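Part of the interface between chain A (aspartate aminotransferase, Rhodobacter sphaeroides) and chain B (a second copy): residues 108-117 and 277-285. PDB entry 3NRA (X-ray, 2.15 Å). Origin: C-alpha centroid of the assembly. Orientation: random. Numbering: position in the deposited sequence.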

# COMPACT_ATOMS: atom_id res chain seq x y z
N THR A 108 -3.37 -7.43 -3.17
CA THR A 108 -2.90 -6.40 -2.24
C THR A 108 -1.41 -6.10 -2.47
O THR A 108 -0.73 -6.90 -3.11
CB THR A 108 -3.09 -6.88 -0.79
OG1 THR A 108 -2.33 -8.09 -0.57
CG2 THR A 108 -4.57 -7.17 -0.53
N PRO A 109 -0.90 -4.97 -1.92
CA PRO A 109 0.54 -4.68 -1.96
C PRO A 109 1.34 -5.53 -0.96
O PRO A 109 1.66 -5.09 0.17
CB PRO A 109 0.61 -3.19 -1.58
CG PRO A 109 -0.59 -3.00 -0.69
CD PRO A 109 -1.66 -3.82 -1.37
N GLY A 110 1.69 -6.73 -1.40
CA GLY A 110 2.34 -7.71 -0.56
C GLY A 110 1.33 -8.40 0.33
O GLY A 110 0.18 -7.95 0.47
N THR A 111 1.74 -9.53 0.91
CA THR A 111 0.97 -10.10 1.99
C THR A 111 0.89 -9.13 3.19
O THR A 111 -0.12 -9.09 3.88
CB THR A 111 1.53 -11.48 2.41
OG1 THR A 111 1.34 -12.40 1.32
CG2 THR A 111 0.78 -12.02 3.69
N GLN A 112 1.92 -8.31 3.40
CA GLN A 112 1.84 -7.24 4.43
C GLN A 112 0.61 -6.37 4.20
O GLN A 112 -0.14 -6.12 5.11
CB GLN A 112 3.11 -6.37 4.47
CG GLN A 112 3.15 -5.38 5.66
CD GLN A 112 3.12 -6.09 7.00
OE1 GLN A 112 3.82 -7.07 7.18
NE2 GLN A 112 2.27 -5.61 7.93
N GLY A 113 0.41 -5.95 2.96
CA GLY A 113 -0.76 -5.19 2.57
C GLY A 113 -2.08 -5.83 2.94
O GLY A 113 -2.97 -5.15 3.47
N ALA A 114 -2.21 -7.12 2.63
CA ALA A 114 -3.36 -7.93 3.06
C ALA A 114 -3.52 -7.97 4.59
O ALA A 114 -4.66 -7.89 5.12
CB ALA A 114 -3.24 -9.37 2.50
N LEU A 115 -2.39 -8.14 5.30
CA LEU A 115 -2.41 -8.23 6.75
C LEU A 115 -2.93 -6.93 7.34
O LEU A 115 -3.83 -6.95 8.18
CB LEU A 115 -1.02 -8.59 7.31
CG LEU A 115 -0.87 -8.82 8.82
CD1 LEU A 115 -1.75 -9.95 9.32
CD2 LEU A 115 0.57 -9.09 9.19
N PHE A 116 -2.40 -5.80 6.87
CA PHE A 116 -2.89 -4.47 7.34
C PHE A 116 -4.41 -4.32 7.18
O PHE A 116 -5.13 -3.93 8.11
CB PHE A 116 -2.19 -3.33 6.56
CG PHE A 116 -2.61 -1.95 7.03
CD1 PHE A 116 -2.17 -1.47 8.23
CD2 PHE A 116 -3.53 -1.20 6.30
CE1 PHE A 116 -2.59 -0.21 8.70
CE2 PHE A 116 -3.97 0.06 6.77
CZ PHE A 116 -3.49 0.55 7.97
N LEU A 117 -4.89 -4.62 5.98
CA LEU A 117 -6.30 -4.41 5.63
C LEU A 117 -7.19 -5.37 6.40
O LEU A 117 -8.29 -5.00 6.82
CB LEU A 117 -6.51 -4.57 4.11
CG LEU A 117 -5.80 -3.58 3.17
CD1 LEU A 117 -5.82 -4.12 1.72
CD2 LEU A 117 -6.40 -2.13 3.20
N LYS B 277 7.31 4.60 10.10
CA LYS B 277 7.01 3.54 11.05
C LYS B 277 5.71 2.85 10.66
O LYS B 277 5.63 1.62 10.64
CB LYS B 277 6.91 4.11 12.48
CG LYS B 277 8.27 4.42 13.11
CD LYS B 277 8.15 5.57 14.15
CE LYS B 277 9.27 5.56 15.20
NZ LYS B 277 8.75 5.10 16.56
N LEU B 278 4.72 3.63 10.25
CA LEU B 278 3.46 3.07 9.81
C LEU B 278 3.60 2.28 8.49
O LEU B 278 3.02 1.21 8.36
CB LEU B 278 2.40 4.14 9.71
CG LEU B 278 1.01 3.70 9.24
CD1 LEU B 278 0.50 2.51 10.01
CD2 LEU B 278 0.05 4.87 9.37
N GLN B 279 4.36 2.80 7.53
CA GLN B 279 4.52 2.11 6.22
C GLN B 279 5.01 0.66 6.40
O GLN B 279 4.61 -0.23 5.65
CB GLN B 279 5.49 2.87 5.29
CG GLN B 279 5.76 2.14 3.97
CD GLN B 279 5.95 3.07 2.79
OE1 GLN B 279 4.98 3.50 2.16
NE2 GLN B 279 7.21 3.40 2.47
N ALA B 280 5.89 0.45 7.37
CA ALA B 280 6.38 -0.85 7.67
C ALA B 280 5.23 -1.86 7.83
O ALA B 280 5.31 -2.95 7.28
CB ALA B 280 7.30 -0.83 8.96
N ILE B 281 4.15 -1.47 8.51
CA ILE B 281 3.04 -2.39 8.76
C ILE B 281 1.86 -2.26 7.78
O ILE B 281 0.99 -3.13 7.74
CB ILE B 281 2.55 -2.37 10.26
CG1 ILE B 281 1.91 -1.04 10.64
CG2 ILE B 281 3.73 -2.71 11.22
CD1 ILE B 281 1.53 -0.96 12.10
N VAL B 282 1.87 -1.20 6.96
CA VAL B 282 0.85 -1.03 5.92
C VAL B 282 1.18 -1.87 4.69
O VAL B 282 0.27 -2.53 4.13
CB VAL B 282 0.67 0.48 5.52
CG1 VAL B 282 -0.22 0.62 4.27
CG2 VAL B 282 0.06 1.25 6.68
N SER B 283 2.42 -1.78 4.21
CA SER B 283 2.85 -2.58 3.03
C SER B 283 4.37 -2.83 2.91
O SER B 283 4.83 -3.26 1.83
CB SER B 283 2.34 -1.91 1.75
OG SER B 283 2.91 -0.61 1.58
N LEU B 284 5.12 -2.63 4.01
CA LEU B 284 6.61 -2.68 4.05
C LEU B 284 7.29 -1.53 3.30
O LEU B 284 8.00 -0.74 3.90
CB LEU B 284 7.18 -4.03 3.58
CG LEU B 284 6.75 -5.31 4.29
CD1 LEU B 284 7.38 -6.52 3.61
CD2 LEU B 284 7.13 -5.28 5.78
N ARG B 285 7.12 -1.47 1.98
CA ARG B 285 7.81 -0.51 1.18
C ARG B 285 7.04 -0.29 -0.09
O ARG B 285 6.17 -1.08 -0.43
CB ARG B 285 9.22 -1.00 0.87
CG ARG B 285 9.28 -2.39 0.13
CD ARG B 285 10.70 -2.84 -0.10
NE ARG B 285 11.34 -3.00 1.18
CZ ARG B 285 11.22 -4.07 1.97
NH1 ARG B 285 10.58 -5.19 1.58
NH2 ARG B 285 11.77 -4.03 3.18
O HOH W 1 -2.34 -2.27 2.66

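The helix of chain A meets the C-terminal end of a chain B helix almost at right angles, their N-to-C directions 98° apart, and the polar part of the contact centres on carbonyls at that end. The one direct hydrogen bond runs from Q112(A) NE2 to I281(B) O, 2.8 Å long and nearly straight, with an angle of 164° at the hydrogen. I281(B) O accepts no backbone hydrogen bond from within its stretch, and a glutamine amide is well suited to supply one: its side chain is long enough to reach across, and the oxygen of the same amide, OE1, is hydrogen-bonded elsewhere in the structure.

The next carbonyl, V282(B) O, is served differently. A water donates to it at 3.0 Å from the water O, and also donates to G113(A) O at 3.1 Å from the same atom, so two acceptors that could not bond each other are joined. V282(B) O also receives a CA-H...O contact from G113(A) CA, at 3.3 Å. The CA atoms of G113(A) and S283(B) lie 4.5 Å apart. What calls for glycine here is its own chain: an ideal CB on G113(A) would fall 2.6 Å from P109(A) O, whereas it would clear chain B.

Apolar packing accompanies these polar contacts. F116(A), its CB directed toward chain B, offers one ring face to V282(B) CG2, which lies 3.8 Å from the ring centroid and 16° off the normal, a CH-pi contact. The CA-to-CB bond of V282(B) points away, yet its branched side chain still brings a methyl over the ring. L278(B) CD1 adds a looser contact, 4.3 Å from F116(A) CE1. P109(A) CB packs against S283(B) CB at 4.0 Å, a compact ring against a small side chain, while Q112(A) CB lies 3.8 Å from L284(B) CG, so the glutamine's aliphatic portion packs as its amide bonds.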